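Local coordinates for protein N-alpha-acetyltransferase 35, NatC auxiliary subunit (Saccharomyces cerevisiae, PDB 6YGA) that serves as the auxiliary subunit of the yeast NatC complex, the N-terminal acetyltransferase that acetylates the N-terminal methionine of the L-A virus Gag protein, at residues S88-C99 with L266-S274; I142-L153 with S199-Y210. All blocks are in the same frame, centred on the assembly; numbering follows the deposited sequence.

Interaction 1 (S88-C99 with L266-S274); sequences SVAAIADRLLRC and LSPPKGAFS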
loop_
_atom_site.group_PDB
_atom_site.type_symbol
_atom_site.label_atom_id
_atom_site.label_comp_id
_atom_site.label_asym_id
_atom_site.label_seq_id
_atom_site.Cartn_x
_atom_site.Cartn_y
_atom_site.Cartn_z
ATOM N N SER B 88 -19.092 33.688 0.967
ATOM C CA SER B 88 -17.756 33.380 0.463
ATOM C C SER B 88 -16.890 32.734 1.537
ATOM O O SER B 88 -16.195 31.747 1.266
ATOM C CB SER B 88 -17.088 34.643 -0.080
ATOM O OG SER B 88 -17.622 34.997 -1.345
ATOM N N VAL B 89 -16.912 33.273 2.759
ATOM C CA VAL B 89 -16.147 32.671 3.849
ATOM C C VAL B 89 -16.646 31.261 4.134
ATOM O O VAL B 89 -15.853 30.336 4.346
ATOM C CB VAL B 89 -16.206 33.569 5.101
ATOM C CG1 VAL B 89 -15.874 32.773 6.357
ATOM C CG2 VAL B 89 -15.248 34.745 4.949
ATOM N N ALA B 90 -17.968 31.066 4.119
ATOM C CA ALA B 90 -18.512 29.727 4.322
ATOM C C ALA B 90 -18.109 28.788 3.193
ATOM O O ALA B 90 -17.820 27.610 3.431
ATOM C CB ALA B 90 -20.034 29.792 4.454
ATOM N N ALA B 91 -18.078 29.288 1.955
ATOM C CA ALA B 91 -17.666 28.444 0.836
ATOM C C ALA B 91 -16.178 28.123 0.902
ATOM O O ALA B 91 -15.761 27.015 0.544
ATOM C CB ALA B 91 -18.014 29.118 -0.490
ATOM N N ILE B 92 -15.363 29.083 1.346
ATOM C CA ILE B 92 -13.932 28.838 1.512
ATOM C C ILE B 92 -13.696 27.768 2.573
ATOM O O ILE B 92 -12.938 26.814 2.359
ATOM C CB ILE B 92 -13.205 30.150 1.860
ATOM C CG1 ILE B 92 -13.137 31.077 0.645
ATOM C CG2 ILE B 92 -11.802 29.878 2.370
ATOM C CD1 ILE B 92 -12.535 32.435 0.954
ATOM N N ALA B 93 -14.348 27.907 3.730
ATOM C CA ALA B 93 -14.162 26.930 4.798
ATOM C C ALA B 93 -14.670 25.556 4.382
ATOM O O ALA B 93 -14.054 24.535 4.706
ATOM C CB ALA B 93 -14.865 27.401 6.070
ATOM N N ASP B 94 -15.789 25.509 3.657
ATOM C CA ASP B 94 -16.343 24.227 3.236
ATOM C C ASP B 94 -15.380 23.476 2.327
ATOM O O ASP B 94 -15.116 22.286 2.533
ATOM C CB ASP B 94 -17.681 24.440 2.536
ATOM C CG ASP B 94 -18.100 23.242 1.718
ATOM O OD1 ASP B 94 -18.346 22.174 2.313
ATOM O OD2 ASP B 94 -18.179 23.370 0.479
ATOM N N ARG B 95 -14.849 24.153 1.306
ATOM C CA ARG B 95 -13.950 23.482 0.372
ATOM C C ARG B 95 -12.667 23.041 1.065
ATOM O O ARG B 95 -12.110 21.985 0.742
ATOM C CB ARG B 95 -13.644 24.394 -0.814
ATOM C CG ARG B 95 -12.550 23.866 -1.724
ATOM C CD ARG B 95 -12.703 24.376 -3.141
ATOM N NE ARG B 95 -11.625 23.888 -3.991
ATOM C CZ ARG B 95 -11.602 24.000 -5.316
ATOM N NH1 ARG B 95 -12.607 24.584 -5.953
ATOM N NH2 ARG B 95 -10.574 23.523 -6.002
ATOM N N LEU B 96 -12.188 23.831 2.027
ATOM C CA LEU B 96 -10.992 23.441 2.766
ATOM C C LEU B 96 -11.222 22.153 3.549
ATOM O O LEU B 96 -10.347 21.280 3.588
ATOM C CB LEU B 96 -10.561 24.573 3.696
ATOM C CG LEU B 96 -9.346 24.282 4.579
ATOM C CD1 LEU B 96 -8.101 24.050 3.736
ATOM C CD2 LEU B 96 -9.127 25.410 5.570
ATOM N N LEU B 97 -12.395 22.009 4.172
ATOM C CA LEU B 97 -12.701 20.777 4.892
ATOM C C LEU B 97 -12.815 19.592 3.942
ATOM O O LEU B 97 -12.367 18.486 4.267
ATOM C CB LEU B 97 -13.988 20.933 5.702
ATOM C CG LEU B 97 -13.862 21.687 7.026
ATOM C CD1 LEU B 97 -15.147 21.583 7.836
ATOM C CD2 LEU B 97 -12.680 21.160 7.822
ATOM N N ARG B 98 -13.415 19.794 2.768
ATOM C CA ARG B 98 -13.473 18.704 1.801
ATOM C C ARG B 98 -12.106 18.445 1.180
ATOM O O ARG B 98 -11.841 17.330 0.715
ATOM C CB ARG B 98 -14.526 18.995 0.730
ATOM C CG ARG B 98 -15.952 18.873 1.256
ATOM C CD ARG B 98 -17.012 19.185 0.208
ATOM N NE ARG B 98 -16.909 20.544 -0.313
ATOM C CZ ARG B 98 -16.618 20.839 -1.576
ATOM N NH1 ARG B 98 -16.406 19.869 -2.455
ATOM N NH2 ARG B 98 -16.546 22.105 -1.962
ATOM N N CYS B 99 -11.222 19.448 1.175
ATOM C CA CYS B 99 -9.832 19.194 0.812
ATOM C C CYS B 99 -9.159 18.294 1.843
ATOM O O CYS B 99 -8.327 17.450 1.491
ATOM C CB CYS B 99 -9.070 20.511 0.664
ATOM S SG CYS B 99 -9.350 21.383 -0.897
ATOM N N LEU B 266 -22.775 26.835 -3.269
ATOM C CA LEU B 266 -21.564 27.454 -2.748
ATOM C C LEU B 266 -20.582 27.725 -3.876
ATOM O O LEU B 266 -20.324 26.846 -4.705
ATOM C CB LEU B 266 -20.898 26.560 -1.706
ATOM C CG LEU B 266 -21.648 26.361 -0.397
ATOM C CD1 LEU B 266 -21.343 24.986 0.157
ATOM C CD2 LEU B 266 -21.262 27.442 0.594
ATOM N N SER B 267 -20.022 28.929 -3.888
ATOM C CA SER B 267 -18.990 29.302 -4.845
ATOM C C SER B 267 -17.883 30.067 -4.132
ATOM O O SER B 267 -18.065 31.242 -3.783
ATOM C CB SER B 267 -19.576 30.144 -5.981
ATOM O OG SER B 267 -20.370 29.353 -6.846
ATOM N N PRO B 268 -16.737 29.438 -3.880
ATOM C CA PRO B 268 -15.612 30.181 -3.323
ATOM C C PRO B 268 -15.147 31.241 -4.295
ATOM O O PRO B 268 -15.360 31.126 -5.518
ATOM C CB PRO B 268 -14.543 29.097 -3.113
ATOM C CG PRO B 268 -15.293 27.814 -3.070
ATOM C CD PRO B 268 -16.449 28.000 -4.002
ATOM N N PRO B 269 -14.507 32.302 -3.803
ATOM C CA PRO B 269 -13.921 33.291 -4.714
ATOM C C PRO B 269 -12.939 32.631 -5.668
ATOM O O PRO B 269 -12.147 31.769 -5.281
ATOM C CB PRO B 269 -13.219 34.273 -3.769
ATOM C CG PRO B 269 -13.937 34.128 -2.482
ATOM C CD PRO B 269 -14.329 32.681 -2.393
ATOM N N LYS B 270 -13.021 33.030 -6.934
ATOM C CA LYS B 270 -12.161 32.453 -7.958
ATOM C C LYS B 270 -10.694 32.734 -7.652
ATOM O O LYS B 270 -10.310 33.869 -7.357
ATOM C CB LYS B 270 -12.542 33.010 -9.329
ATOM C CG LYS B 270 -13.873 32.488 -9.851
ATOM C CD LYS B 270 -14.086 32.875 -11.305
ATOM C CE LYS B 270 -15.389 32.310 -11.848
ATOM N NZ LYS B 270 -15.613 32.715 -13.263
ATOM N N GLY B 271 -9.874 31.686 -7.723
ATOM C CA GLY B 271 -8.471 31.787 -7.387
ATOM C C GLY B 271 -8.142 31.514 -5.936
ATOM O O GLY B 271 -6.958 31.534 -5.573
ATOM N N ALA B 272 -9.150 31.273 -5.093
ATOM C CA ALA B 272 -8.885 30.925 -3.702
ATOM C C ALA B 272 -8.156 29.591 -3.600
ATOM O O ALA B 272 -7.272 29.418 -2.751
ATOM C CB ALA B 272 -10.191 30.882 -2.911
ATOM N N PHE B 273 -8.515 28.637 -4.454
ATOM C CA PHE B 273 -7.859 27.338 -4.520
ATOM C C PHE B 273 -7.301 27.165 -5.924
ATOM O O PHE B 273 -8.049 27.239 -6.905
ATOM C CB PHE B 273 -8.834 26.209 -4.180
ATOM C CG PHE B 273 -9.449 26.328 -2.815
ATOM C CD1 PHE B 273 -10.556 27.137 -2.608
ATOM C CD2 PHE B 273 -8.925 25.630 -1.740
ATOM C CE1 PHE B 273 -11.126 27.250 -1.352
ATOM C CE2 PHE B 273 -9.491 25.737 -0.482
ATOM C CZ PHE B 273 -10.593 26.550 -0.287
ATOM N N SER B 274 -5.994 26.940 -6.021
ATOM C CA SER B 274 -5.344 26.855 -7.321
ATOM C C SER B 274 -4.049 26.068 -7.183
ATOM O O SER B 274 -3.631 25.703 -6.080
ATOM C CB SER B 274 -5.077 28.249 -7.899
ATOM O OG SER B 274 -4.158 28.968 -7.095
#
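One face of the Phe273 ring is covered by the side chain of Arg95, whose CG stands almost over the ring centre, 3.6 Å from the centroid and 11° off the normal: a CH-pi contact. At the ring's edge, in its plane, lies the backbone O of Ile92, 3.5 Å from CZ, while Cys99 SG makes an oblique sulfur-aromatic approach, 5.1 Å from the centroid. Arg95 leaves the helix with CG anti to its backbone N (chi1 171°) and runs extended to NE, sliding past Phe273 in the opposite direction. Its guanidinium is therefore carried beyond the ring centre, and one of its faces meets Phe273 CB; guanidinium and ring planes lie 13° apart. Cys117 also touches Phe273.

Farther toward the start of the helix the loop turns to prolines. Pro269 CD approaches Ile92 CG1 to 3.6 Å, the two side chains crossing at about a right angle, and Ala91 CB sits 3.6 Å from Pro268 N. The two branches of Leu266 divide between Ala91 (CD2) and, about one turn further along the helix, Asp94 (CD1, 3.6 Å from OD2). Arg98 grips OD2 with NE and NH2 from one face of the carboxylate, while OD1 is hydrogen-bonded to Tyr297 OH. This is an irregular proline-containing loop, with a type II beta turn from Pro269 to Ala272, packed along a helix of the Mak10 family region.

Interaction 2 (I142-L153 with S199-Y210); sequences ILYDKVLGSCIL and SLTESLQILEAY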
loop_
_atom_site.group_PDB
_atom_site.type_symbol
_atom_site.label_atom_id
_atom_site.label_comp_id
_atom_site.label_asym_id
_atom_site.label_seq_id
_atom_site.Cartn_x
_atom_site.Cartn_y
_atom_site.Cartn_z
ATOM N N ILE B 142 -14.699 41.160 9.374
ATOM C CA ILE B 142 -14.545 40.299 10.541
ATOM C C ILE B 142 -14.630 38.827 10.158
ATOM O O ILE B 142 -14.075 37.964 10.848
ATOM C CB ILE B 142 -15.587 40.672 11.613
ATOM C CG1 ILE B 142 -15.096 40.232 12.989
ATOM C CG2 ILE B 142 -16.949 40.051 11.304
ATOM C CD1 ILE B 142 -13.784 40.870 13.393
ATOM N N LEU B 143 -15.318 38.512 9.060
ATOM C CA LEU B 143 -15.453 37.120 8.650
ATOM C C LEU B 143 -14.146 36.588 8.075
ATOM O O LEU B 143 -13.772 35.435 8.326
ATOM C CB LEU B 143 -16.595 36.995 7.643
ATOM C CG LEU B 143 -17.956 37.475 8.155
ATOM C CD1 LEU B 143 -18.961 37.492 7.022
ATOM C CD2 LEU B 143 -18.448 36.598 9.299
ATOM N N TYR B 144 -13.427 37.422 7.319
ATOM C CA TYR B 144 -12.163 36.996 6.729
ATOM C C TYR B 144 -11.029 36.996 7.748
ATOM O O TYR B 144 -10.220 36.064 7.775
ATOM C CB TYR B 144 -11.798 37.899 5.550
ATOM C CG TYR B 144 -12.574 37.616 4.284
ATOM C CD1 TYR B 144 -13.816 38.192 4.066
ATOM C CD2 TYR B 144 -12.058 36.776 3.302
ATOM C CE1 TYR B 144 -14.529 37.937 2.911
ATOM C CE2 TYR B 144 -12.763 36.515 2.143
ATOM C CZ TYR B 144 -13.998 37.098 1.952
ATOM O OH TYR B 144 -14.705 36.843 0.801
ATOM N N ASP B 145 -10.955 38.030 8.590
ATOM C CA ASP B 145 -9.785 38.208 9.444
ATOM C C ASP B 145 -9.854 37.349 10.703
ATOM O O ASP B 145 -8.830 36.815 11.146
ATOM C CB ASP B 145 -9.624 39.684 9.816
ATOM C CG ASP B 145 -9.532 40.589 8.597
ATOM O OD1 ASP B 145 -10.041 40.197 7.528
ATOM O OD2 ASP B 145 -8.945 41.688 8.707
ATOM N N LYS B 146 -11.039 37.202 11.294
ATOM C CA LYS B 146 -11.194 36.490 12.557
ATOM C C LYS B 146 -11.801 35.105 12.393
ATOM O O LYS B 146 -11.234 34.121 12.879
ATOM C CB LYS B 146 -12.048 37.321 13.529
ATOM C CG LYS B 146 -11.420 37.506 14.906
ATOM C CD LYS B 146 -11.205 36.165 15.603
ATOM C CE LYS B 146 -10.328 36.288 16.848
ATOM N NZ LYS B 146 -10.191 34.980 17.562
ATOM N N VAL B 147 -12.950 34.996 11.724
ATOM C CA VAL B 147 -13.605 33.698 11.583
ATOM C C VAL B 147 -12.800 32.786 10.666
ATOM O O VAL B 147 -12.461 31.654 11.031
ATOM C CB VAL B 147 -15.048 33.878 11.079
ATOM C CG1 VAL B 147 -15.718 32.524 10.886
ATOM C CG2 VAL B 147 -15.838 34.735 12.051
ATOM N N LEU B 148 -12.476 33.264 9.462
ATOM C CA LEU B 148 -11.743 32.428 8.516
ATOM C C LEU B 148 -10.318 32.174 8.992
ATOM O O LEU B 148 -9.774 31.085 8.777
ATOM C CB LEU B 148 -11.753 33.073 7.132
ATOM C CG LEU B 148 -11.146 32.247 6.000
ATOM C CD1 LEU B 148 -11.654 30.812 6.041
ATOM C CD2 LEU B 148 -11.465 32.885 4.660
ATOM N N GLY B 149 -9.702 33.160 9.647
ATOM C CA GLY B 149 -8.365 32.957 10.185
ATOM C C GLY B 149 -8.312 31.835 11.203
ATOM O O GLY B 149 -7.355 31.059 11.238
ATOM N N SER B 150 -9.344 31.730 12.043
ATOM C CA SER B 150 -9.403 30.631 13.002
ATOM C C SER B 150 -9.572 29.294 12.291
ATOM O O SER B 150 -8.989 28.286 12.708
ATOM C CB SER B 150 -10.539 30.863 13.998
ATOM O OG SER B 150 -11.799 30.853 13.351
ATOM N N CYS B 151 -10.369 29.263 11.218
ATOM C CA CYS B 151 -10.527 28.036 10.440
ATOM C C CYS B 151 -9.190 27.560 9.895
ATOM O O CYS B 151 -8.812 26.395 10.070
ATOM C CB CYS B 151 -11.510 28.256 9.291
ATOM S SG CYS B 151 -13.219 28.540 9.768
ATOM N N ILE B 152 -8.461 28.454 9.222
ATOM C CA ILE B 152 -7.173 28.088 8.642
ATOM C C ILE B 152 -6.218 27.610 9.725
ATOM O O ILE B 152 -5.464 26.649 9.531
ATOM C CB ILE B 152 -6.588 29.279 7.861
ATOM C CG1 ILE B 152 -7.592 29.796 6.825
ATOM C CG2 ILE B 152 -5.277 28.890 7.204
ATOM C CD1 ILE B 152 -7.954 28.796 5.750
ATOM N N LEU B 153 -6.244 28.265 10.888
ATOM C CA LEU B 153 -5.365 27.864 11.981
ATOM C C LEU B 153 -5.715 26.470 12.487
ATOM O O LEU B 153 -4.825 25.696 12.859
ATOM C CB LEU B 153 -5.442 28.884 13.115
ATOM C CG LEU B 153 -4.464 28.679 14.271
ATOM C CD1 LEU B 153 -3.029 28.722 13.767
ATOM C CD2 LEU B 153 -4.692 29.727 15.350
ATOM N N SER B 199 -9.308 30.222 19.870
ATOM C CA SER B 199 -9.507 31.024 18.666
ATOM C C SER B 199 -10.755 30.583 17.911
ATOM O O SER B 199 -11.524 31.421 17.425
ATOM C CB SER B 199 -8.274 30.935 17.766
ATOM O OG SER B 199 -8.514 31.536 16.505
ATOM N N LEU B 200 -10.973 29.270 17.806
ATOM C CA LEU B 200 -12.157 28.759 17.125
ATOM C C LEU B 200 -13.422 29.037 17.928
ATOM O O LEU B 200 -14.485 29.301 17.353
ATOM C CB LEU B 200 -12.000 27.261 16.869
ATOM C CG LEU B 200 -10.878 26.853 15.913
ATOM C CD1 LEU B 200 -10.429 25.421 16.169
ATOM C CD2 LEU B 200 -11.331 27.022 14.474
ATOM N N THR B 201 -13.331 28.981 19.259
ATOM C CA THR B 201 -14.484 29.308 20.091
ATOM C C THR B 201 -14.843 30.785 19.977
ATOM O O THR B 201 -16.026 31.136 19.892
ATOM C CB THR B 201 -14.208 28.924 21.547
ATOM O OG1 THR B 201 -14.217 27.498 21.676
ATOM C CG2 THR B 201 -15.258 29.516 22.478
ATOM N N GLU B 202 -13.837 31.663 19.960
ATOM C CA GLU B 202 -14.101 33.094 19.828
ATOM C C GLU B 202 -14.784 33.412 18.504
ATOM O O GLU B 202 -15.683 34.260 18.448
ATOM C CB GLU B 202 -12.802 33.886 19.966
ATOM C CG GLU B 202 -12.211 33.876 21.367
ATOM C CD GLU B 202 -10.882 34.602 21.446
ATOM O OE1 GLU B 202 -10.478 35.220 20.438
ATOM O OE2 GLU B 202 -10.240 34.551 22.516
ATOM N N SER B 203 -14.370 32.749 17.420
ATOM C CA SER B 203 -15.064 32.929 16.151
ATOM C C SER B 203 -16.481 32.378 16.211
ATOM O O SER B 203 -17.375 32.898 15.533
ATOM C CB SER B 203 -14.284 32.268 15.016
ATOM O OG SER B 203 -13.088 32.973 14.740
ATOM N N LEU B 204 -16.711 31.336 17.016
ATOM C CA LEU B 204 -18.068 30.826 17.182
ATOM C C LEU B 204 -18.962 31.860 17.849
ATOM O O LEU B 204 -20.113 32.047 17.442
ATOM C CB LEU B 204 -18.056 29.525 17.988
ATOM C CG LEU B 204 -18.374 28.234 17.226
ATOM C CD1 LEU B 204 -18.566 27.076 18.193
ATOM C CD2 LEU B 204 -19.597 28.411 16.336
ATOM N N GLN B 205 -18.440 32.558 18.863
ATOM C CA GLN B 205 -19.236 33.564 19.561
ATOM C C GLN B 205 -19.560 34.751 18.662
ATOM O O GLN B 205 -20.632 35.353 18.794
ATOM C CB GLN B 205 -18.508 34.038 20.820
ATOM C CG GLN B 205 -17.894 32.929 21.676
ATOM C CD GLN B 205 -18.913 31.946 22.232
ATOM O OE1 GLN B 205 -20.124 32.154 22.141
ATOM N NE2 GLN B 205 -18.417 30.863 22.818
ATOM N N ILE B 206 -18.649 35.106 17.750
ATOM C CA ILE B 206 -18.947 36.155 16.777
ATOM C C ILE B 206 -20.140 35.754 15.920
ATOM O O ILE B 206 -20.999 36.585 15.597
ATOM C CB ILE B 206 -17.704 36.461 15.917
ATOM C CG1 ILE B 206 -16.595 37.077 16.777
ATOM C CG2 ILE B 206 -18.054 37.387 14.753
ATOM C CD1 ILE B 206 -15.362 37.484 15.992
ATOM N N LEU B 207 -20.220 34.473 15.548
ATOM C CA LEU B 207 -21.348 34.001 14.750
ATOM C C LEU B 207 -22.640 33.986 15.559
ATOM O O LEU B 207 -23.722 34.201 14.998
ATOM C CB LEU B 207 -21.050 32.610 14.188
ATOM C CG LEU B 207 -19.758 32.474 13.378
ATOM C CD1 LEU B 207 -19.609 31.065 12.817
ATOM C CD2 LEU B 207 -19.701 33.509 12.264
ATOM N N GLU B 208 -22.553 33.737 16.869
ATOM C CA GLU B 208 -23.741 33.811 17.715
ATOM C C GLU B 208 -24.307 35.225 17.741
ATOM O O GLU B 208 -25.527 35.414 17.812
ATOM C CB GLU B 208 -23.412 33.352 19.136
ATOM C CG GLU B 208 -22.597 32.072 19.235
ATOM C CD GLU B 208 -23.446 30.814 19.230
ATOM O OE1 GLU B 208 -24.658 30.906 18.940
ATOM O OE2 GLU B 208 -22.897 29.731 19.524
ATOM N N ALA B 209 -23.432 36.233 17.681
ATOM C CA ALA B 209 -23.882 37.616 17.803
ATOM C C ALA B 209 -24.768 38.030 16.636
ATOM O O ALA B 209 -25.595 38.937 16.780
ATOM C CB ALA B 209 -22.681 38.555 17.910
ATOM N N TYR B 210 -24.609 37.386 15.483
ATOM C CA TYR B 210 -25.393 37.738 14.306
ATOM C C TYR B 210 -26.875 37.490 14.555
ATOM O O TYR B 210 -27.285 36.364 14.857
ATOM C CB TYR B 210 -24.908 36.940 13.095
ATOM C CG TYR B 210 -23.738 37.577 12.378
ATOM C CD1 TYR B 210 -22.552 37.851 13.047
ATOM C CD2 TYR B 210 -23.818 37.899 11.028
ATOM C CE1 TYR B 210 -21.480 38.434 12.396
ATOM C CE2 TYR B 210 -22.749 38.481 10.367
ATOM C CZ TYR B 210 -21.584 38.745 11.057
ATOM O OH TYR B 210 -20.518 39.324 10.407
#
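Lys146 of helix 142-153 enters helix 199-209 as a knob in a hole formed by Ser199, Glu202, Ser203 and Ile206, a knob-into-hole fit at the margin of a roughly antiparallel helix pair. The axes of the two segments approach to 8.7 Å, with 142° between their directions, and small serines occupy the closest part of the interface.

The lysine chain starts from an unusual first torsion (chi1 -129°) and bends at chi2 before running straight to its amine. This path lays CG against Ile206 CD1 and takes NZ to Glu202 OE1, 2.9 Å away, in a salt bridge. The ammonium meets the carboxylate on its anti side, tilted out of the carboxylate plane, at the end of a glutamate chain extended beyond CG.

Ser150 OG sits between its own backbone N and carbonyl carbon (chi1 64°), a rotamer that turns it back to Val147 O within the same helix and also brings it 2.8 Å from Ser203 OG. Lys146 O lies 2.9 Å from Ser203 OG as well, a weak bond at best, so the single hydroxyl proton of Ser203 has more than one acceptor within reach. Leu224 of helix 215-231 packs beside Ser203.

Toward the N-terminal end of helix 142-153, the contact becomes apolar. Val147 CG2 lies 4.1 Å from Leu207 CD2, and Ile142 CG1 meets Ile206 CD1 obliquely. Leu143 and Tyr210 approach from opposite directions, the leucine branch CD2 coming within 3.6 Å of the phenolic OH. A wider pi-type turn spans 143-147 on this side. At the other end, Leu200 CD2 comes against the backbone of Ser150, 3.2 Å from its O.

How the interactions relate
Coming from the N terminus, past several short helices and strands, the chain reaches helix 85-104, which contributes residues 88-99 to interaction 1. It continues to helix 142-167 and then returns along helix 193-209, closing the shorter loop of interaction 2. Only later, past helices 215-231 and 245-260, does the loop at 266-274 come back to helix 85-104 and close interaction 1, so interaction 2 is nested within it. Their centres are 16 Å apart. Helix 142-167 packs directly on helix 85-104, with Leu96 touching Ile152 and Ser88 touching Tyr144, making a layered series: loop 266-274, helix 85-104, helix 142-167, helix 193-209. Helix 215-231 borders both contacts.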